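Local coordinates for fatty acid-binding protein homolog 1 (Echinococcus granulosus, PDB 1O8V) that binds long-chain fatty acids such as palmitate inside a beta-barrel and has been implicated in acquiring, storing and transporting lipids for the parasite, at residues Phe17-Gly25 against Val119-Val127; Glu89-Gln97 against Thr104-Gly112. All coordinates share one frame; numbering follows the deposited sequence.

Contact 1 of 2, residues Phe17-Gly25 against Val119-Val127. With PLM (palmitic acid), chain B.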
loop_
_atom_site.group_PDB
_atom_site.type_symbol
_atom_site.label_atom_id
_atom_site.label_comp_id
_atom_site.label_asym_id
_atom_site.label_seq_id
_atom_site.Cartn_x
_atom_site.Cartn_y
_atom_site.Cartn_z
ATOM N N PHE A 17 1.172 -4.155 -11.498
ATOM C CA PHE A 17 0.246 -3.157 -10.972
ATOM C C PHE A 17 -0.823 -2.796 -11.988
ATOM O O PHE A 17 -1.954 -2.466 -11.597
ATOM C CB PHE A 17 0.993 -1.890 -10.551
ATOM C CG PHE A 17 0.229 -0.982 -9.612
ATOM C CD1 PHE A 17 -0.298 -1.463 -8.433
ATOM C CD2 PHE A 17 0.118 0.372 -9.887
ATOM C CE1 PHE A 17 -0.928 -0.618 -7.551
ATOM C CE2 PHE A 17 -0.544 1.230 -9.021
ATOM C CZ PHE A 17 -1.050 0.740 -7.860
ATOM N N ASP A 18 -0.457 -2.784 -13.273
ATOM C CA ASP A 18 -1.455 -2.550 -14.314
ATOM C C ASP A 18 -2.599 -3.546 -14.234
ATOM O O ASP A 18 -3.762 -3.158 -14.248
ATOM C CB ASP A 18 -0.837 -2.534 -15.718
ATOM C CG ASP A 18 0.011 -3.767 -16.037
ATOM O OD1 ASP A 18 0.517 -4.487 -15.143
ATOM O OD2 ASP A 18 0.260 -4.070 -17.229
ATOM N N LYS A 19 -2.264 -4.812 -14.093
ATOM C CA LYS A 19 -3.275 -5.849 -13.990
ATOM C C LYS A 19 -4.147 -5.706 -12.746
ATOM O O LYS A 19 -5.333 -5.953 -12.815
ATOM C CB LYS A 19 -2.635 -7.225 -14.070
ATOM C CG LYS A 19 -1.856 -7.374 -15.359
ATOM C CD LYS A 19 -1.186 -8.697 -15.468
ATOM C CE LYS A 19 -0.788 -8.989 -16.892
ATOM N NZ LYS A 19 -0.372 -10.411 -17.040
ATOM N N ILE A 20 -3.565 -5.268 -11.622
ATOM C CA ILE A 20 -4.327 -5.017 -10.398
ATOM C C ILE A 20 -5.335 -3.894 -10.645
ATOM O O ILE A 20 -6.516 -4.017 -10.327
ATOM C CB ILE A 20 -3.370 -4.611 -9.237
ATOM C CG1 ILE A 20 -2.556 -5.814 -8.755
ATOM C CG2 ILE A 20 -4.139 -4.001 -8.082
ATOM C CD1 ILE A 20 -3.357 -6.898 -8.072
ATOM N N MET A 21 -4.851 -2.782 -11.194
ATOM C CA MET A 21 -5.740 -1.649 -11.442
ATOM C C MET A 21 -6.874 -2.015 -12.409
ATOM O O MET A 21 -7.996 -1.560 -12.252
ATOM C CB MET A 21 -4.931 -0.458 -11.996
ATOM C CG MET A 21 -4.022 0.210 -10.976
ATOM S SD MET A 21 -3.276 1.740 -11.569
ATOM C CE MET A 21 -2.149 1.098 -12.793
ATOM N N GLU A 22 -6.549 -2.797 -13.430
ATOM C CA GLU A 22 -7.532 -3.229 -14.418
ATOM C C GLU A 22 -8.634 -4.039 -13.728
ATOM O O GLU A 22 -9.816 -3.809 -13.936
ATOM C CB GLU A 22 -6.837 -4.031 -15.542
ATOM C CG GLU A 22 -5.983 -3.138 -16.451
ATOM C CD GLU A 22 -4.850 -3.803 -17.227
ATOM O OE1 GLU A 22 -4.762 -5.036 -17.249
ATOM O OE2 GLU A 22 -4.050 -3.037 -17.839
ATOM N N ARG A 23 -8.241 -4.953 -12.849
ATOM C CA ARG A 23 -9.217 -5.790 -12.149
ATOM C C ARG A 23 -10.101 -5.005 -11.193
ATOM O O ARG A 23 -11.247 -5.357 -10.977
ATOM C CB ARG A 23 -8.499 -6.930 -11.390
ATOM C CG ARG A 23 -9.393 -7.996 -10.815
ATOM C CD ARG A 23 -10.233 -8.742 -11.842
ATOM N NE ARG A 23 -9.383 -9.443 -12.773
ATOM C CZ ARG A 23 -8.973 -10.695 -12.621
ATOM N NH1 ARG A 23 -9.369 -11.413 -11.577
ATOM N NH2 ARG A 23 -8.145 -11.228 -13.518
ATOM N N LEU A 24 -9.543 -3.953 -10.612
ATOM C CA LEU A 24 -10.261 -3.110 -9.639
ATOM C C LEU A 24 -11.168 -2.066 -10.295
ATOM O O LEU A 24 -11.918 -1.369 -9.595
ATOM C CB LEU A 24 -9.268 -2.412 -8.725
ATOM C CG LEU A 24 -8.548 -3.305 -7.724
ATOM C CD1 LEU A 24 -7.424 -2.554 -7.020
ATOM C CD2 LEU A 24 -9.550 -3.894 -6.750
ATOM N N GLY A 25 -11.105 -1.937 -11.611
ATOM C CA GLY A 25 -11.974 -0.992 -12.297
ATOM C C GLY A 25 -11.447 0.428 -12.385
ATOM O O GLY A 25 -12.224 1.365 -12.693
ATOM N N VAL A 119 0.674 -7.149 -3.826
ATOM C CA VAL A 119 -0.711 -6.719 -3.935
ATOM C C VAL A 119 -1.447 -7.783 -4.728
ATOM O O VAL A 119 -1.033 -8.164 -5.840
ATOM C CB VAL A 119 -0.818 -5.362 -4.667
ATOM C CG1 VAL A 119 -2.243 -4.864 -4.717
ATOM C CG2 VAL A 119 0.097 -4.349 -4.017
ATOM N N LYS A 120 -2.547 -8.259 -4.160
ATOM C CA LYS A 120 -3.332 -9.329 -4.749
ATOM C C LYS A 120 -4.796 -8.938 -4.839
ATOM O O LYS A 120 -5.355 -8.431 -3.868
ATOM C CB LYS A 120 -3.199 -10.595 -3.929
ATOM C CG LYS A 120 -1.806 -11.191 -3.987
ATOM C CD LYS A 120 -1.771 -12.544 -3.328
ATOM C CE LYS A 120 -1.880 -12.441 -1.849
ATOM N NZ LYS A 120 -0.534 -12.461 -1.252
ATOM N N VAL A 121 -5.407 -9.203 -5.981
ATOM C CA VAL A 121 -6.857 -9.065 -6.176
ATOM C C VAL A 121 -7.261 -10.296 -6.957
ATOM O O VAL A 121 -6.726 -10.524 -8.051
ATOM C CB VAL A 121 -7.233 -7.766 -6.979
ATOM C CG1 VAL A 121 -8.747 -7.680 -7.200
ATOM C CG2 VAL A 121 -6.757 -6.537 -6.262
ATOM N N ASP A 122 -8.186 -11.068 -6.407
ATOM C CA ASP A 122 -8.453 -12.408 -6.971
ATOM C C ASP A 122 -7.113 -13.141 -7.164
ATOM O O ASP A 122 -6.330 -13.191 -6.238
ATOM C CB ASP A 122 -9.228 -12.276 -8.282
ATOM C CG ASP A 122 -10.495 -11.457 -8.153
ATOM O OD1 ASP A 122 -11.181 -11.530 -7.098
ATOM O OD2 ASP A 122 -10.886 -10.735 -9.074
ATOM N N GLU A 123 -6.866 -13.678 -8.362
ATOM C CA GLU A 123 -5.624 -14.376 -8.691
ATOM C C GLU A 123 -4.484 -13.497 -9.184
ATOM O O GLU A 123 -3.370 -13.986 -9.434
ATOM C CB GLU A 123 -5.909 -15.461 -9.736
ATOM C CG GLU A 123 -5.872 -15.007 -11.179
ATOM C CD GLU A 123 -7.071 -14.218 -11.659
ATOM O OE1 GLU A 123 -8.023 -13.998 -10.892
ATOM O OE2 GLU A 123 -7.071 -13.839 -12.862
ATOM N N VAL A 124 -4.745 -12.200 -9.345
ATOM C CA VAL A 124 -3.765 -11.250 -9.869
ATOM C C VAL A 124 -2.746 -10.898 -8.830
ATOM O O VAL A 124 -3.107 -10.642 -7.676
ATOM C CB VAL A 124 -4.456 -9.958 -10.351
ATOM C CG1 VAL A 124 -3.426 -8.985 -10.941
ATOM C CG2 VAL A 124 -5.548 -10.266 -11.379
ATOM N N VAL A 125 -1.475 -10.928 -9.218
ATOM C CA VAL A 125 -0.374 -10.658 -8.323
ATOM C C VAL A 125 0.513 -9.524 -8.840
ATOM O O VAL A 125 0.919 -9.512 -10.000
ATOM C CB VAL A 125 0.516 -11.901 -8.104
ATOM C CG1 VAL A 125 1.578 -11.608 -7.087
ATOM C CG2 VAL A 125 -0.316 -13.089 -7.690
ATOM N N CYS A 126 0.794 -8.569 -7.952
ATOM C CA CYS A 126 1.691 -7.468 -8.247
ATOM C C CYS A 126 2.746 -7.420 -7.145
ATOM O O CYS A 126 2.459 -7.674 -5.986
ATOM C CB CYS A 126 0.881 -6.163 -8.279
ATOM S SG CYS A 126 1.814 -4.666 -7.896
ATOM N N VAL A 127 3.987 -7.108 -7.512
ATOM C CA VAL A 127 5.020 -6.871 -6.523
ATOM C C VAL A 127 5.675 -5.526 -6.801
ATOM O O VAL A 127 6.106 -5.282 -7.931
ATOM C CB VAL A 127 6.114 -7.973 -6.520
ATOM C CG1 VAL A 127 7.042 -7.711 -5.377
ATOM C CG2 VAL A 127 5.497 -9.358 -6.411
HETATM C C1 PLM B . 2.035 -0.131 -2.356
HETATM O O1 PLM B . 3.014 0.049 -3.180
HETATM O O2 PLM B . 2.243 0.211 -1.100
HETATM C C2 PLM B . 0.731 -0.728 -2.878
HETATM C C3 PLM B . -0.485 0.130 -2.564
HETATM C C4 PLM B . -1.694 -0.450 -3.303
HETATM C C5 PLM B . -2.964 0.304 -2.929
HETATM C C6 PLM B . -4.236 -0.313 -3.532
HETATM C C7 PLM B . -4.333 -0.308 -5.060
HETATM C C8 PLM B . -5.013 0.954 -5.529
HETATM C C9 PLM B . -5.023 1.143 -7.037
HETATM C CA PLM B . -5.014 2.623 -7.371
HETATM C CB PLM B . -3.910 3.029 -8.312
HETATM C CC PLM B . -3.819 4.534 -8.556
HETATM C CD PLM B . -2.380 4.977 -8.714
HETATM C CE PLM B . -1.764 5.614 -7.480
HETATM C CF PLM B . -0.278 5.880 -7.703
HETATM C CG PLM B . 0.429 6.512 -6.508
#

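Contact 2 of 2, residues Glu89-Gln97 against Thr104-Gly112. With PLM (palmitic acid), chain B.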
loop_
_atom_site.group_PDB
_atom_site.type_symbol
_atom_site.label_atom_id
_atom_site.label_comp_id
_atom_site.label_asym_id
_atom_site.label_seq_id
_atom_site.Cartn_x
_atom_site.Cartn_y
_atom_site.Cartn_z
ATOM N N GLU A 89 1.853 -9.960 11.255
ATOM C CA GLU A 89 1.908 -11.394 11.564
ATOM C C GLU A 89 3.159 -12.030 10.996
ATOM O O GLU A 89 3.355 -12.047 9.784
ATOM C CB GLU A 89 0.682 -12.121 11.007
ATOM C CG GLU A 89 0.655 -13.623 11.337
ATOM C CD GLU A 89 -0.596 -14.346 10.862
ATOM O OE1 GLU A 89 -1.416 -13.750 10.126
ATOM O OE2 GLU A 89 -0.751 -15.535 11.226
ATOM N N ASN A 90 3.974 -12.602 11.876
ATOM C CA ASN A 90 5.252 -13.211 11.486
ATOM C C ASN A 90 6.071 -12.280 10.596
ATOM O O ASN A 90 6.626 -12.707 9.572
ATOM C CB ASN A 90 5.040 -14.573 10.810
ATOM C CG ASN A 90 4.427 -15.592 11.739
ATOM O OD1 ASN A 90 4.797 -15.683 12.907
ATOM N ND2 ASN A 90 3.484 -16.372 11.227
ATOM N N GLY A 91 6.104 -11.010 10.986
ATOM C CA GLY A 91 6.893 -9.988 10.322
ATOM C C GLY A 91 6.226 -9.305 9.149
ATOM O O GLY A 91 6.765 -8.331 8.662
ATOM N N VAL A 92 5.066 -9.797 8.714
ATOM C CA VAL A 92 4.420 -9.343 7.479
ATOM C C VAL A 92 3.328 -8.356 7.859
ATOM O O VAL A 92 2.433 -8.673 8.669
ATOM C CB VAL A 92 3.795 -10.514 6.651
ATOM C CG1 VAL A 92 3.169 -10.011 5.349
ATOM C CG2 VAL A 92 4.827 -11.599 6.323
ATOM N N MET A 93 3.400 -7.153 7.303
ATOM C CA MET A 93 2.276 -6.260 7.444
ATOM C C MET A 93 1.193 -6.746 6.482
ATOM O O MET A 93 1.432 -6.834 5.282
ATOM C CB MET A 93 2.680 -4.820 7.157
ATOM C CG MET A 93 1.530 -3.857 7.431
ATOM S SD MET A 93 1.624 -2.190 6.737
ATOM C CE MET A 93 3.297 -1.809 7.148
ATOM N N LYS A 94 0.008 -7.015 7.027
ATOM C CA LYS A 94 -1.139 -7.482 6.271
ATOM C C LYS A 94 -2.165 -6.362 6.258
ATOM O O LYS A 94 -2.687 -5.961 7.296
ATOM C CB LYS A 94 -1.712 -8.762 6.895
ATOM C CG LYS A 94 -0.761 -9.953 6.831
ATOM C CD LYS A 94 -1.224 -11.078 7.710
ATOM C CE LYS A 94 -2.160 -12.028 6.986
ATOM N NZ LYS A 94 -2.682 -13.041 7.955
ATOM N N HIS A 95 -2.490 -5.886 5.071
ATOM C CA HIS A 95 -3.345 -4.733 4.878
ATOM C C HIS A 95 -4.429 -5.138 3.865
ATOM O O HIS A 95 -4.151 -5.301 2.689
ATOM C CB HIS A 95 -2.465 -3.604 4.350
ATOM C CG HIS A 95 -3.170 -2.311 4.062
ATOM N ND1 HIS A 95 -2.481 -1.215 3.582
ATOM C CD2 HIS A 95 -4.465 -1.913 4.190
ATOM C CE1 HIS A 95 -3.322 -0.221 3.382
ATOM N NE2 HIS A 95 -4.523 -0.602 3.768
ATOM N N GLU A 96 -5.662 -5.333 4.341
ATOM C CA GLU A 96 -6.788 -5.617 3.447
ATOM C C GLU A 96 -7.605 -4.367 3.165
ATOM O O GLU A 96 -7.719 -3.499 4.017
ATOM C CB GLU A 96 -7.723 -6.686 4.001
ATOM C CG GLU A 96 -8.425 -6.244 5.276
ATOM C CD GLU A 96 -9.296 -7.337 5.880
ATOM O OE1 GLU A 96 -8.798 -8.291 6.521
ATOM O OE2 GLU A 96 -10.522 -7.190 5.717
ATOM N N GLN A 97 -8.206 -4.316 1.984
ATOM C CA GLN A 97 -9.057 -3.201 1.547
ATOM C C GLN A 97 -10.280 -3.776 0.848
ATOM O O GLN A 97 -10.169 -4.302 -0.265
ATOM C CB GLN A 97 -8.329 -2.288 0.565
ATOM C CG GLN A 97 -7.094 -1.622 1.098
ATOM C CD GLN A 97 -6.333 -0.902 0.054
ATOM O OE1 GLN A 97 -6.202 -1.393 -1.075
ATOM N NE2 GLN A 97 -5.725 0.219 0.436
ATOM N N THR A 104 -8.816 -6.228 -1.820
ATOM C CA THR A 104 -7.405 -6.140 -2.160
ATOM C C THR A 104 -6.607 -6.570 -0.942
ATOM O O THR A 104 -6.854 -6.070 0.154
ATOM C CB THR A 104 -7.013 -4.721 -2.551
ATOM O OG1 THR A 104 -7.797 -4.274 -3.667
ATOM C CG2 THR A 104 -5.561 -4.670 -2.993
ATOM N N TYR A 105 -5.659 -7.482 -1.136
ATOM C CA TYR A 105 -4.784 -7.963 -0.080
ATOM C C TYR A 105 -3.377 -7.471 -0.375
ATOM O O TYR A 105 -2.779 -7.822 -1.387
ATOM C CB TYR A 105 -4.801 -9.488 0.009
ATOM C CG TYR A 105 -6.141 -10.076 0.334
ATOM C CD1 TYR A 105 -6.594 -10.155 1.638
ATOM C CD2 TYR A 105 -6.958 -10.569 -0.666
ATOM C CE1 TYR A 105 -7.820 -10.711 1.926
ATOM C CE2 TYR A 105 -8.190 -11.144 -0.383
ATOM C CZ TYR A 105 -8.622 -11.201 0.911
ATOM O OH TYR A 105 -9.845 -11.758 1.162
ATOM N N ILE A 106 -2.850 -6.670 0.531
ATOM C CA ILE A 106 -1.493 -6.149 0.440
ATOM C C ILE A 106 -0.682 -6.810 1.556
ATOM O O ILE A 106 -1.139 -6.932 2.686
ATOM C CB ILE A 106 -1.474 -4.602 0.603
ATOM C CG1 ILE A 106 -2.453 -3.953 -0.370
ATOM C CG2 ILE A 106 -0.073 -4.074 0.426
ATOM C CD1 ILE A 106 -2.759 -2.500 -0.038
ATOM N N GLU A 107 0.525 -7.265 1.228
ATOM C CA GLU A 107 1.461 -7.791 2.222
ATOM C C GLU A 107 2.743 -7.006 2.052
ATOM O O GLU A 107 3.250 -6.922 0.941
ATOM C CB GLU A 107 1.738 -9.291 2.011
ATOM C CG GLU A 107 0.536 -10.234 2.095
ATOM C CD GLU A 107 0.765 -11.612 1.427
ATOM O OE1 GLU A 107 1.877 -11.901 0.923
ATOM O OE2 GLU A 107 -0.196 -12.440 1.388
ATOM N N ARG A 108 3.268 -6.446 3.129
ATOM C CA ARG A 108 4.555 -5.768 3.087
ATOM C C ARG A 108 5.546 -6.535 3.935
ATOM O O ARG A 108 5.233 -6.892 5.058
ATOM C CB ARG A 108 4.431 -4.336 3.597
ATOM C CG ARG A 108 3.549 -3.454 2.684
ATOM C CD ARG A 108 3.357 -2.035 3.152
ATOM N NE ARG A 108 2.561 -1.295 2.180
ATOM C CZ ARG A 108 1.271 -1.062 2.291
ATOM N NH1 ARG A 108 0.577 -1.491 3.323
ATOM N NH2 ARG A 108 0.648 -0.443 1.310
ATOM N N VAL A 109 6.716 -6.791 3.374
ATOM C CA VAL A 109 7.802 -7.437 4.129
ATOM C C VAL A 109 9.095 -6.672 3.946
ATOM O O VAL A 109 9.333 -6.122 2.880
ATOM C CB VAL A 109 7.983 -8.871 3.692
ATOM C CG1 VAL A 109 6.678 -9.639 3.854
ATOM C CG2 VAL A 109 8.483 -8.971 2.267
ATOM N N VAL A 110 9.910 -6.655 4.993
ATOM C CA VAL A 110 11.176 -5.947 4.976
ATOM C C VAL A 110 12.307 -6.943 5.214
ATOM O O VAL A 110 12.265 -7.763 6.133
ATOM C CB VAL A 110 11.209 -4.877 6.044
ATOM C CG1 VAL A 110 12.658 -4.367 6.306
ATOM C CG2 VAL A 110 10.293 -3.732 5.663
ATOM N N GLU A 111 13.324 -6.817 4.388
ATOM C CA GLU A 111 14.567 -7.537 4.612
ATOM C C GLU A 111 15.676 -6.561 4.318
ATOM O O GLU A 111 15.882 -6.168 3.166
ATOM C CB GLU A 111 14.674 -8.751 3.715
ATOM C CG GLU A 111 15.974 -9.551 3.890
ATOM C CD GLU A 111 16.151 -10.113 5.297
ATOM O OE1 GLU A 111 15.238 -10.806 5.781
ATOM O OE2 GLU A 111 17.188 -9.824 5.941
ATOM N N GLY A 112 16.377 -6.165 5.369
ATOM C CA GLY A 112 17.450 -5.198 5.254
ATOM C C GLY A 112 16.938 -3.890 4.708
ATOM O O GLY A 112 16.020 -3.278 5.284
HETATM C C1 PLM B . 2.035 -0.131 -2.356
HETATM O O1 PLM B . 3.014 0.049 -3.180
HETATM O O2 PLM B . 2.243 0.211 -1.100
HETATM C C2 PLM B . 0.731 -0.728 -2.878
HETATM C C3 PLM B . -0.485 0.130 -2.564
HETATM C C4 PLM B . -1.694 -0.450 -3.303
HETATM C C5 PLM B . -2.964 0.304 -2.929
HETATM C C6 PLM B . -4.236 -0.313 -3.532
HETATM C C7 PLM B . -4.333 -0.308 -5.060
HETATM C C8 PLM B . -5.013 0.954 -5.529
HETATM C C9 PLM B . -5.023 1.143 -7.037
HETATM C CA PLM B . -5.014 2.623 -7.371
HETATM C CB PLM B . -3.910 3.029 -8.312
HETATM C CC PLM B . -3.819 4.534 -8.556
HETATM C CD PLM B . -2.380 4.977 -8.714
HETATM C CE PLM B . -1.764 5.614 -7.480
HETATM C CF PLM B . -0.278 5.880 -7.703
HETATM C CG PLM B . 0.429 6.512 -6.508
HETATM O O HOH W 1 9.102 -8.552 7.118
HETATM O O HOH W 2 -7.560 -1.530 -3.368
HETATM O O HOH W 3 -10.407 -3.483 -2.999
#

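Contact 1 of 2, residues Phe17-Gly25 against Val119-Val127
I20 lies against the face of the V119-V127 hairpin that carries V119, V121, V124 and C126, a worked example of a helix closing one end of a barrel. Its CD1 meets V124 CG1 at 3.5 Å, the two side chains running antiparallel past one another, while CG2 reaches V119 CG1 at 4.0 Å. The contact of I20 CG1 with C126 CB, 3.5 Å, is closer than usual for two carbons. One turn on, R23 grips E123 end-on, NH1 to OE1 and NH2 to OE2 (2.9 Å), the guanidinium and carboxylate planes 40° apart. R23 NH1 also reaches D122 OD2 at 3.0 Å, using the anti lone pair of an oxygen that K102 shares. The bends at chi2 (60°) and chi3 (62°) fold the arginine back over the type II' turn from V121 to V124, with V124 CG2 over one guanidinium face. At the other end C126 SG approaches the F17 ring obliquely, 5.1 Å from its centroid, and F17 CZ touches palmitate atom CB at 3.7 Å. Helix 17-24 thus lies across strands 114-121 and 124-132; M21 reaches helix 28-36, the second lid helix, and L24 packs on T104 of strand 103-111.

Contact 2 of 2, residues Glu89-Gln97 against Thr104-Gly112
M93 pairs with R108, H95 with I106 and Q97 with T104, the hydrogen-bonded pairs of an antiparallel hairpin, and in each the two backbones exchange two N-H...O bonds. H95 N to I106 O, at 2.9 Å, is representative. Between them K94 faces E107 and E96 faces Y105 as non-hydrogen-bonded pairs, where CA-H...O contacts such as E107 CA to M93 O (3.2 Å) add to the backbone pairing.

Three side-chain bonds centre on R108, whose extended chain carries the guanidinium to the ligand. R108 NH2 donates to palmitate O2 at 3.0 Å in a nearly straight bond (174°), and R108 NH1 donates to H95 ND1 at 3.1 Å. That second bond lies in both the imidazole and guanidinium planes, although the planes themselves are 43° apart; it therefore helps to fix the rotation of the arginine. The third, from NH1 to M93 SD, is weak. Apart from these, H95 NE2 and Q97 NE2 both bond to E74, making H95 a second-shell link between that acid and the fatty-acid-binding arginine, and a water joins Q97 OE1 to T104 OG1.

Apolar contacts cover the flat groups on one face. I106 CD1 sits over one face of the H95 ring, a CH-pi contact 4.1 Å from the centroid, while I106 CG2 covers a face of the R108 guanidinium. Near the turn, V92 CG2 lies 3.7 Å from V109 CG1, the two valines running alongside each other.

The hairpin continues the barrel wall: strand 92-98 bonds to strand 81-89 on one flank, and strand 103-111 bonds to strand 114-121 on the other. M53 of strand 50-56 packs on M93, H95 and R108.

Contacts 1 and 2 illustrate how a barrel can hold one ligand from wall and lid together. Their centres are about 16 Å apart, and contact 2 is nested inside the chain loop closed by contact 1. Strands 103-111 and 114-121 are backbone-bonded neighbours in the sheet, and a salt bridge from K120 NZ to E107 OE2 (2.7 Å) spans them; on the other face, V121 CG2 packs on T104 OG1 at 3.6 Å. Both contacts touch palmitate: the hairpin 89-97/104-112 supplies R108 to the carboxylate, alongside R128 and Y130, whereas helix 17-24 meets the hydrocarbon chain. F17 touches that chain and makes a cation-pi contact with R128, which shares the carboxylate with R108.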